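Local coordinates for N(2),N(2)-dimethylguanosine tRNA methyltransferase (Pyrococcus horikoshii, PDB 2DUL), which probably dimethylates the exocyclic N2 of guanine 26 in a number of tRNAs, taking both methyl groups from S-adenosyl-L-methionine, at residues D120-A126 and E145-A150; E73-I79 and T113-D119; F140-M144 and V162-D166. One frame throughout, in Å; residues are numbered along the deposited sequence.

Contact 1: D120-A126 and E145-A150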
loop_
_atom_site.group_PDB
_atom_site.type_symbol
_atom_site.label_atom_id
_atom_site.label_comp_id
_atom_site.label_asym_id
_atom_site.label_seq_id
_atom_site.Cartn_x
_atom_site.Cartn_y
_atom_site.Cartn_z
ATOM N N ASP A 120 19.103 12.909 -2.608
ATOM C CA ASP A 120 18.520 11.718 -3.211
ATOM C C ASP A 120 18.057 10.844 -2.044
ATOM O O ASP A 120 18.794 10.657 -1.072
ATOM C CB ASP A 120 19.585 10.994 -4.045
ATOM C CG ASP A 120 19.128 9.630 -4.548
ATOM O OD1 ASP A 120 17.940 9.277 -4.393
ATOM O OD2 ASP A 120 19.971 8.909 -5.113
ATOM N N ALA A 121 16.835 10.329 -2.129
ATOM C CA ALA A 121 16.289 9.489 -1.065
ATOM C C ALA A 121 17.201 8.308 -0.735
ATOM O O ALA A 121 17.346 7.941 0.431
ATOM C CB ALA A 121 14.907 8.986 -1.453
ATOM N N ASN A 122 17.807 7.709 -1.758
ATOM C CA ASN A 122 18.706 6.579 -1.536
ATOM C C ASN A 122 19.933 6.985 -0.724
ATOM O O ASN A 122 20.430 6.208 0.095
ATOM C CB ASN A 122 19.163 5.961 -2.867
ATOM C CG ASN A 122 18.186 4.919 -3.397
ATOM O OD1 ASN A 122 17.591 4.159 -2.628
ATOM N ND2 ASN A 122 18.035 4.863 -4.720
ATOM N N ARG A 123 20.424 8.201 -0.944
ATOM C CA ARG A 123 21.591 8.668 -0.206
ATOM C C ARG A 123 21.213 8.927 1.248
ATOM O O ARG A 123 21.938 8.533 2.164
ATOM C CB ARG A 123 22.164 9.935 -0.847
ATOM C CG ARG A 123 23.472 10.408 -0.221
ATOM C CD ARG A 123 24.152 11.437 -1.114
ATOM N NE ARG A 123 25.374 11.985 -0.526
ATOM C CZ ARG A 123 25.401 12.887 0.450
ATOM N NH1 ARG A 123 24.268 13.352 0.958
ATOM N NH2 ARG A 123 26.561 13.328 0.920
ATOM N N LEU A 124 20.072 9.577 1.464
ATOM C CA LEU A 124 19.628 9.845 2.830
ATOM C C LEU A 124 19.394 8.543 3.608
ATOM O O LEU A 124 19.864 8.395 4.737
ATOM C CB LEU A 124 18.341 10.681 2.833
ATOM C CG LEU A 124 17.734 10.951 4.217
ATOM C CD1 LEU A 124 18.758 11.621 5.130
ATOM C CD2 LEU A 124 16.509 11.824 4.062
ATOM N N MET A 125 18.677 7.596 3.008
ATOM C CA MET A 125 18.401 6.331 3.688
ATOM C C MET A 125 19.665 5.509 3.945
ATOM O O MET A 125 19.748 4.784 4.943
ATOM C CB MET A 125 17.366 5.518 2.899
ATOM C CG MET A 125 15.984 6.177 2.885
ATOM S SD MET A 125 14.691 5.129 2.199
ATOM C CE MET A 125 15.161 5.097 0.435
ATOM N N ALA A 126 20.651 5.626 3.057
ATOM C CA ALA A 126 21.914 4.907 3.233
ATOM C C ALA A 126 22.665 5.495 4.426
ATOM O O ALA A 126 23.399 4.788 5.128
ATOM C CB ALA A 126 22.766 5.017 1.973
ATOM N N GLU A 145 13.374 1.544 -7.313
ATOM C CA GLU A 145 14.745 2.048 -7.242
ATOM C C GLU A 145 15.114 2.457 -5.805
ATOM O O GLU A 145 16.281 2.715 -5.511
ATOM C CB GLU A 145 14.930 3.238 -8.188
ATOM C CG GLU A 145 14.177 4.486 -7.778
ATOM C CD GLU A 145 14.224 5.580 -8.833
ATOM O OE1 GLU A 145 15.342 5.959 -9.241
ATOM O OE2 GLU A 145 13.144 6.059 -9.248
ATOM N N PHE A 146 14.122 2.488 -4.912
ATOM C CA PHE A 146 14.348 2.889 -3.520
ATOM C C PHE A 146 14.079 1.793 -2.480
ATOM O O PHE A 146 14.425 1.949 -1.305
ATOM C CB PHE A 146 13.450 4.087 -3.162
ATOM C CG PHE A 146 13.604 5.271 -4.081
ATOM C CD1 PHE A 146 14.758 6.053 -4.048
ATOM C CD2 PHE A 146 12.595 5.600 -4.979
ATOM C CE1 PHE A 146 14.905 7.147 -4.900
ATOM C CE2 PHE A 146 12.729 6.696 -5.840
ATOM C CZ PHE A 146 13.886 7.469 -5.801
ATOM N N LEU A 147 13.456 0.699 -2.908
ATOM C CA LEU A 147 13.086 -0.376 -1.995
ATOM C C LEU A 147 14.201 -1.050 -1.205
ATOM O O LEU A 147 14.073 -1.239 0.011
ATOM C CB LEU A 147 12.301 -1.456 -2.742
ATOM C CG LEU A 147 11.883 -2.650 -1.873
ATOM C CD1 LEU A 147 10.902 -2.190 -0.799
ATOM C CD2 LEU A 147 11.243 -3.733 -2.745
ATOM N N ASP A 148 15.286 -1.426 -1.878
ATOM C CA ASP A 148 16.361 -2.116 -1.173
ATOM C C ASP A 148 16.980 -1.261 -0.074
ATOM O O ASP A 148 17.250 -1.751 1.028
ATOM C CB ASP A 148 17.446 -2.579 -2.145
ATOM C CG ASP A 148 18.421 -3.546 -1.492
ATOM O OD1 ASP A 148 17.971 -4.621 -1.043
ATOM O OD2 ASP A 148 19.626 -3.234 -1.420
ATOM N N THR A 149 17.196 0.016 -0.358
ATOM C CA THR A 149 17.783 0.900 0.641
ATOM C C THR A 149 16.804 1.153 1.788
ATOM O O THR A 149 17.209 1.234 2.949
ATOM C CB THR A 149 18.224 2.240 0.013
ATOM O OG1 THR A 149 19.103 1.976 -1.090
ATOM C CG2 THR A 149 18.981 3.095 1.039
ATOM N N ALA A 150 15.515 1.268 1.478
ATOM C CA ALA A 150 14.536 1.488 2.536
ATOM C C ALA A 150 14.545 0.291 3.487
ATOM O O ALA A 150 14.368 0.446 4.696
ATOM C CB ALA A 150 13.142 1.677 1.944
HETATM O O HOH W 1 17.317 1.332 -3.062
HETATM O O HOH W 2 21.244 3.614 -1.692
#
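Asn122 reaches across to the first turn of a neighbouring helix, where its ND2 donates to Glu145 O over 2.9 Å in a nearly straight bond (167° at the hydrogen). The two helices, 121-127 and 144-153, are adjacent on one face of the Rossmann-like sheet of a class I methyltransferase and run almost parallel over these segments. The carbonyl lies in the amide plane of Asn122, whereas the donor sits tilted from the carbonyl plane of Glu145. The other amide atom, Asn122 OD1, faces Thr149: it accepts from a water that in turn takes the N-H of Thr149, and it lies 3.1 Å from Thr149 OG1. A second water joins Thr149 OG1 to Asn122 O, so two waters bridge the polar side of the helix pair.

Phe146 lies beside this amide. The ring and amide planes are 41° apart, with ring atom CD1 3.6 Å from Asn122 ND2, and Ala121 CB approaches obliquely from the opposite side of the ring plane, 3.9 Å from Phe146 CE1. Deeper toward the sheet the contact turns apolar. Met125 presses its CB against Thr149 CG2 at 3.5 Å, a tight fit; farther out, SD lies against Ala150, and a bend at the last torsion (chi3 -70°) turns CE back toward Phe146 O. Leu52 of strand 50-53 lies under Met125, and Leu160 of strand 158-164 under Ala150.

Asp120 and Ala121 are predicted to bind S-adenosyl-L-methionine, which would put this helix start at the cofactor site. Asp120 is the N-cap: its OD1 accepts from Asn122 N at 3.1 Å, met from above the carboxylate plane, while the same oxygen lies at the edge of the Phe146 ring, 3.7 Å from CE1.

Contact 2: E73-I79 and T113-D119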
loop_
_atom_site.group_PDB
_atom_site.type_symbol
_atom_site.label_atom_id
_atom_site.label_comp_id
_atom_site.label_asym_id
_atom_site.label_seq_id
_atom_site.Cartn_x
_atom_site.Cartn_y
_atom_site.Cartn_z
ATOM N N GLU A 73 9.917 12.448 15.771
ATOM C CA GLU A 73 10.954 12.966 14.891
ATOM C C GLU A 73 10.515 12.662 13.467
ATOM O O GLU A 73 10.342 11.497 13.097
ATOM C CB GLU A 73 12.293 12.284 15.186
ATOM C CG GLU A 73 13.481 12.923 14.483
ATOM C CD GLU A 73 14.802 12.266 14.848
ATOM O OE1 GLU A 73 15.195 12.307 16.037
ATOM O OE2 GLU A 73 15.451 11.705 13.944
ATOM N N VAL A 74 10.322 13.711 12.675
ATOM C CA VAL A 74 9.865 13.550 11.301
ATOM C C VAL A 74 10.867 14.096 10.299
ATOM O O VAL A 74 11.256 15.262 10.372
ATOM C CB VAL A 74 8.512 14.271 11.080
ATOM C CG1 VAL A 74 7.989 13.986 9.671
ATOM C CG2 VAL A 74 7.505 13.825 12.139
ATOM N N TRP A 75 11.283 13.244 9.368
ATOM C CA TRP A 75 12.223 13.643 8.333
ATOM C C TRP A 75 11.487 13.832 7.007
ATOM O O TRP A 75 10.659 13.007 6.614
ATOM C CB TRP A 75 13.317 12.585 8.155
ATOM C CG TRP A 75 14.270 12.492 9.308
ATOM C CD1 TRP A 75 13.958 12.231 10.609
ATOM C CD2 TRP A 75 15.695 12.628 9.255
ATOM N NE1 TRP A 75 15.099 12.195 11.371
ATOM C CE2 TRP A 75 16.180 12.434 10.565
ATOM C CE3 TRP A 75 16.609 12.895 8.227
ATOM C CZ2 TRP A 75 17.544 12.496 10.879
ATOM C CZ3 TRP A 75 17.967 12.958 8.536
ATOM C CH2 TRP A 75 18.420 12.758 9.855
ATOM N N LEU A 76 11.790 14.934 6.336
ATOM C CA LEU A 76 11.201 15.245 5.042
ATOM C C LEU A 76 12.368 15.332 4.072
ATOM O O LEU A 76 13.351 16.019 4.344
ATOM C CB LEU A 76 10.473 16.589 5.082
ATOM C CG LEU A 76 9.246 16.738 5.983
ATOM C CD1 LEU A 76 9.686 16.910 7.424
ATOM C CD2 LEU A 76 8.447 17.958 5.539
ATOM N N ASN A 77 12.269 14.648 2.941
ATOM C CA ASN A 77 13.360 14.670 1.979
ATOM C C ASN A 77 12.914 14.813 0.531
ATOM O O ASN A 77 11.860 14.323 0.144
ATOM C CB ASN A 77 14.185 13.386 2.100
ATOM C CG ASN A 77 15.311 13.318 1.078
ATOM O OD1 ASN A 77 16.361 13.941 1.248
ATOM N ND2 ASN A 77 15.089 12.567 0.002
ATOM N N ASP A 78 13.737 15.492 -0.263
ATOM C CA ASP A 78 13.485 15.652 -1.692
ATOM C C ASP A 78 14.781 16.070 -2.374
ATOM O O ASP A 78 15.545 16.881 -1.846
ATOM C CB ASP A 78 12.396 16.690 -1.968
ATOM C CG ASP A 78 11.739 16.483 -3.327
ATOM O OD1 ASP A 78 10.605 15.962 -3.368
ATOM O OD2 ASP A 78 12.366 16.820 -4.355
ATOM N N ILE A 79 15.027 15.518 -3.553
ATOM C CA ILE A 79 16.240 15.823 -4.292
ATOM C C ILE A 79 16.176 17.183 -4.991
ATOM O O ILE A 79 17.206 17.760 -5.334
ATOM C CB ILE A 79 16.519 14.721 -5.342
ATOM C CG1 ILE A 79 17.915 14.902 -5.941
ATOM C CG2 ILE A 79 15.457 14.765 -6.428
ATOM C CD1 ILE A 79 18.304 13.807 -6.911
ATOM N N THR A 113 10.570 17.037 16.520
ATOM C CA THR A 113 11.767 17.422 15.795
ATOM C C THR A 113 11.501 17.189 14.319
ATOM O O THR A 113 11.090 16.100 13.917
ATOM C CB THR A 113 12.979 16.597 16.260
ATOM O OG1 THR A 113 13.275 16.947 17.616
ATOM C CG2 THR A 113 14.204 16.878 15.398
ATOM N N ILE A 114 11.713 18.230 13.525
ATOM C CA ILE A 114 11.488 18.164 12.088
ATOM C C ILE A 114 12.820 18.358 11.376
ATOM O O ILE A 114 13.541 19.322 11.635
ATOM C CB ILE A 114 10.494 19.256 11.650
ATOM C CG1 ILE A 114 9.171 19.061 12.391
ATOM C CG2 ILE A 114 10.273 19.203 10.138
ATOM C CD1 ILE A 114 8.202 20.209 12.241
ATOM N N VAL A 115 13.146 17.423 10.493
ATOM C CA VAL A 115 14.394 17.472 9.749
ATOM C C VAL A 115 14.078 17.527 8.261
ATOM O O VAL A 115 13.517 16.585 7.699
ATOM C CB VAL A 115 15.252 16.226 10.034
ATOM C CG1 VAL A 115 16.599 16.351 9.337
ATOM C CG2 VAL A 115 15.431 16.060 11.539
ATOM N N ILE A 116 14.426 18.641 7.631
ATOM C CA ILE A 116 14.182 18.822 6.208
ATOM C C ILE A 116 15.501 18.574 5.486
ATOM O O ILE A 116 16.512 19.217 5.769
ATOM C CB ILE A 116 13.674 20.245 5.919
ATOM C CG1 ILE A 116 12.573 20.608 6.927
ATOM C CG2 ILE A 116 13.124 20.319 4.499
ATOM C CD1 ILE A 116 11.996 22.007 6.740
ATOM N N ASN A 117 15.477 17.644 4.540
ATOM C CA ASN A 117 16.679 17.258 3.819
ATOM C C ASN A 117 16.584 17.459 2.307
ATOM O O ASN A 117 15.548 17.201 1.694
ATOM C CB ASN A 117 16.966 15.782 4.124
ATOM C CG ASN A 117 18.423 15.409 3.932
ATOM O OD1 ASN A 117 19.296 15.844 4.690
ATOM N ND2 ASN A 117 18.695 14.594 2.921
ATOM N N HIS A 118 17.679 17.922 1.716
ATOM C CA HIS A 118 17.748 18.123 0.272
ATOM C C HIS A 118 18.735 17.082 -0.246
ATOM O O HIS A 118 19.945 17.257 -0.104
ATOM C CB HIS A 118 18.281 19.517 -0.060
ATOM C CG HIS A 118 18.525 19.732 -1.521
ATOM N ND1 HIS A 118 19.474 20.610 -1.999
ATOM C CD2 HIS A 118 17.929 19.193 -2.612
ATOM C CE1 HIS A 118 19.454 20.602 -3.320
ATOM N NE2 HIS A 118 18.525 19.750 -3.717
ATOM N N ASP A 119 18.233 16.004 -0.840
ATOM C CA ASP A 119 19.128 14.963 -1.332
ATOM C C ASP A 119 18.367 13.798 -1.950
ATOM O O ASP A 119 17.144 13.712 -1.843
ATOM C CB ASP A 119 19.984 14.459 -0.164
ATOM C CG ASP A 119 21.163 13.616 -0.607
ATOM O OD1 ASP A 119 21.752 13.901 -1.674
ATOM O OD2 ASP A 119 21.511 12.671 0.131
#
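Val115 lies alongside Trp75, its CG1 3.7 Å from the centre of the six-membered ring and almost on the ring normal. CB and both methyls cover one face of the indole. Phe132 meets Trp75 edge-to-face, and NE1 donates to Glu73 OE2 at 2.6 Å, in the ring plane; that carboxylate oxygen also bonds Tyr131. Ring rotation is thereby fixed. On the reverse face of the sheet Leu76 CD1 meets Ile114 CG2 at 3.6 Å, where Met87 of helix 81-94 covers Leu76 and Phe95 touches Ile114.

Through this packed middle the parallel strands are stitched by regular backbone bonds, from Val74 N to Thr113 O as far as Asn117 N to Leu76 O. Farther on, Asn117 ND2 donates to Asn77 OD1 at 2.9 Å with its N-H pointing straight at the oxygen. Asn77 CG is anti to its backbone N (chi1 178°), which carries ND2 forward to Asp119 O, met from above the carbonyl plane; Ala54 O also accepts from this nitrogen.

The C-terminal ends are looser. Asp119 N meets Asp78 O from well above the carbonyl plane, with only 141° at the hydrogen, and the bond from His118 NE2 to Ile79 O is weak, beside the exposed Ile79. Asp78, predicted to bind S-adenosyl-L-methionine, is held by Ala57 N and Ser80 N. An acidic residue at the tip of this strand, near the cofactor, is characteristic of the Rossmann-like class I methyltransferase fold.

Contact 3: F140-M144 and V162-D166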
loop_
_atom_site.group_PDB
_atom_site.type_symbol
_atom_site.label_atom_id
_atom_site.label_comp_id
_atom_site.label_asym_id
_atom_site.label_seq_id
_atom_site.Cartn_x
_atom_site.Cartn_y
_atom_site.Cartn_z
ATOM N N PHE A 140 7.035 8.997 -7.882
ATOM C CA PHE A 140 6.286 9.199 -9.116
ATOM C C PHE A 140 6.420 7.893 -9.892
ATOM O O PHE A 140 7.393 7.702 -10.620
ATOM C CB PHE A 140 6.891 10.327 -9.964
ATOM C CG PHE A 140 6.837 11.682 -9.321
ATOM C CD1 PHE A 140 5.624 12.224 -8.908
ATOM C CD2 PHE A 140 7.998 12.431 -9.154
ATOM C CE1 PHE A 140 5.570 13.495 -8.338
ATOM C CE2 PHE A 140 7.954 13.703 -8.586
ATOM C CZ PHE A 140 6.738 14.237 -8.177
ATOM N N GLY A 141 5.461 6.989 -9.724
ATOM C CA GLY A 141 5.529 5.729 -10.438
ATOM C C GLY A 141 5.962 4.537 -9.602
ATOM O O GLY A 141 5.259 4.133 -8.675
ATOM N N SER A 142 7.126 3.982 -9.932
ATOM C CA SER A 142 7.665 2.809 -9.243
ATOM C C SER A 142 8.560 3.130 -8.043
ATOM O O SER A 142 9.342 4.074 -8.072
ATOM C CB SER A 142 8.453 1.953 -10.240
ATOM O OG SER A 142 9.033 0.825 -9.609
ATOM N N PRO A 143 8.448 2.342 -6.965
ATOM C CA PRO A 143 9.261 2.553 -5.762
ATOM C C PRO A 143 10.470 1.618 -5.754
ATOM O O PRO A 143 11.265 1.625 -4.813
ATOM C CB PRO A 143 8.298 2.193 -4.647
ATOM C CG PRO A 143 7.599 0.983 -5.242
ATOM C CD PRO A 143 7.345 1.397 -6.694
ATOM N N MET A 144 10.602 0.819 -6.809
ATOM C CA MET A 144 11.670 -0.170 -6.884
ATOM C C MET A 144 13.108 0.335 -6.828
ATOM O O MET A 144 13.984 -0.369 -6.327
ATOM C CB MET A 144 11.457 -1.067 -8.109
ATOM C CG MET A 144 10.167 -1.879 -8.039
ATOM S SD MET A 144 10.048 -2.799 -6.461
ATOM C CE MET A 144 11.530 -3.884 -6.554
ATOM N N VAL A 162 4.668 1.471 1.245
ATOM C CA VAL A 162 5.093 1.595 -0.138
ATOM C C VAL A 162 3.915 1.821 -1.071
ATOM O O VAL A 162 2.868 1.189 -0.931
ATOM C CB VAL A 162 5.834 0.320 -0.609
ATOM C CG1 VAL A 162 6.465 0.560 -1.970
ATOM C CG2 VAL A 162 6.884 -0.093 0.421
ATOM N N THR A 163 4.094 2.730 -2.019
ATOM C CA THR A 163 3.060 3.022 -2.998
ATOM C C THR A 163 3.628 2.866 -4.400
ATOM O O THR A 163 4.764 3.255 -4.668
ATOM C CB THR A 163 2.525 4.463 -2.865
ATOM O OG1 THR A 163 1.959 4.652 -1.564
ATOM C CG2 THR A 163 1.444 4.721 -3.913
ATOM N N ALA A 164 2.844 2.266 -5.282
ATOM C CA ALA A 164 3.240 2.103 -6.669
ATOM C C ALA A 164 2.137 2.808 -7.445
ATOM O O ALA A 164 0.967 2.450 -7.329
ATOM C CB ALA A 164 3.302 0.627 -7.046
ATOM N N THR A 165 2.509 3.826 -8.215
ATOM C CA THR A 165 1.539 4.590 -8.994
ATOM C C THR A 165 1.310 4.025 -10.389
ATOM O O THR A 165 0.171 3.921 -10.843
ATOM C CB THR A 165 1.976 6.058 -9.140
ATOM O OG1 THR A 165 2.133 6.638 -7.839
ATOM C CG2 THR A 165 0.930 6.848 -9.914
ATOM N N ASP A 166 2.388 3.670 -11.075
ATOM C CA ASP A 166 2.257 3.122 -12.417
ATOM C C ASP A 166 1.726 1.694 -12.378
ATOM O O ASP A 166 2.479 0.737 -12.185
ATOM C CB ASP A 166 3.604 3.172 -13.146
ATOM C CG ASP A 166 3.491 2.761 -14.602
ATOM O OD1 ASP A 166 2.372 2.844 -15.154
ATOM O OD2 ASP A 166 4.519 2.368 -15.194
#
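Pro143 packs its ring against the end of strand 158-164. CB, pointing toward the strand, lies 3.6 Å from Val162 CG1. CG presses on the same methyl at 3.5 Å, closer than carbons usually pack, and is also near Thr163 O. CD, where the ring closes back onto the backbone nitrogen, passes that carbonyl oxygen and reaches Ala164 CB at 4.1 Å. The ring thus touches three consecutive strand residues, crossing Val162 at about a right angle. Val162 offers CG1 because this methyl is anti to the backbone N. Tyr182 of helix 175-182 touches both Pro143 and Ala164, and Ile204 of helix 192-209 packs on Val162. Thr163 O, buried beneath the proline, has no polar partner in the model.

The backbone makes the polar link two residues earlier. Thr165 N donates to Gly141 O at 2.8 Å, with 164° at the hydrogen and the donor somewhat tilted from the carbonyl plane. The CA of Ala164 comes up to the same oxygen at 3.5 Å. Gly141 has phi 104° and psi -115°, angles at which a CB would be jammed against the preceding carbonyl oxygen, and its bare CA lies against both Thr165 CB, 3.8 Å away, and Asp166 CB.

Each segment then runs into a helix. Ser142 OG accepts from Met144 N at the entrance to helix 144-153, and Asp166 is the N-cap of helix 167-170. The loop after strand 132-137 is therefore fastened to the C-terminal end of its parallel neighbour 158-164, the end of the sheet where Rossmann-like methyltransferases place their active-site loops.

From the N terminus, strand 73-78 leads through helix 81-94 and an antiparallel excursion to strand 113-118, and contact 2 closes this loop by setting the two strands side by side. The chain turns at once into helix 121-127, opening contact 1, whose Leu124 packs on Asn77 and so joins the first two contacts directly. Strand 132-137 follows, then the loop 140-144, which opens contact 3 before helix 144-153 closes contact 1. Strand 158-164 finally closes contact 3. Contacts 1 and 3 therefore cross along the chain, whereas contact 2 precedes both. Contacts 2 and 3 reach the same sheet about 20 Å apart between centres, with the helix pair of contact 1 covering it.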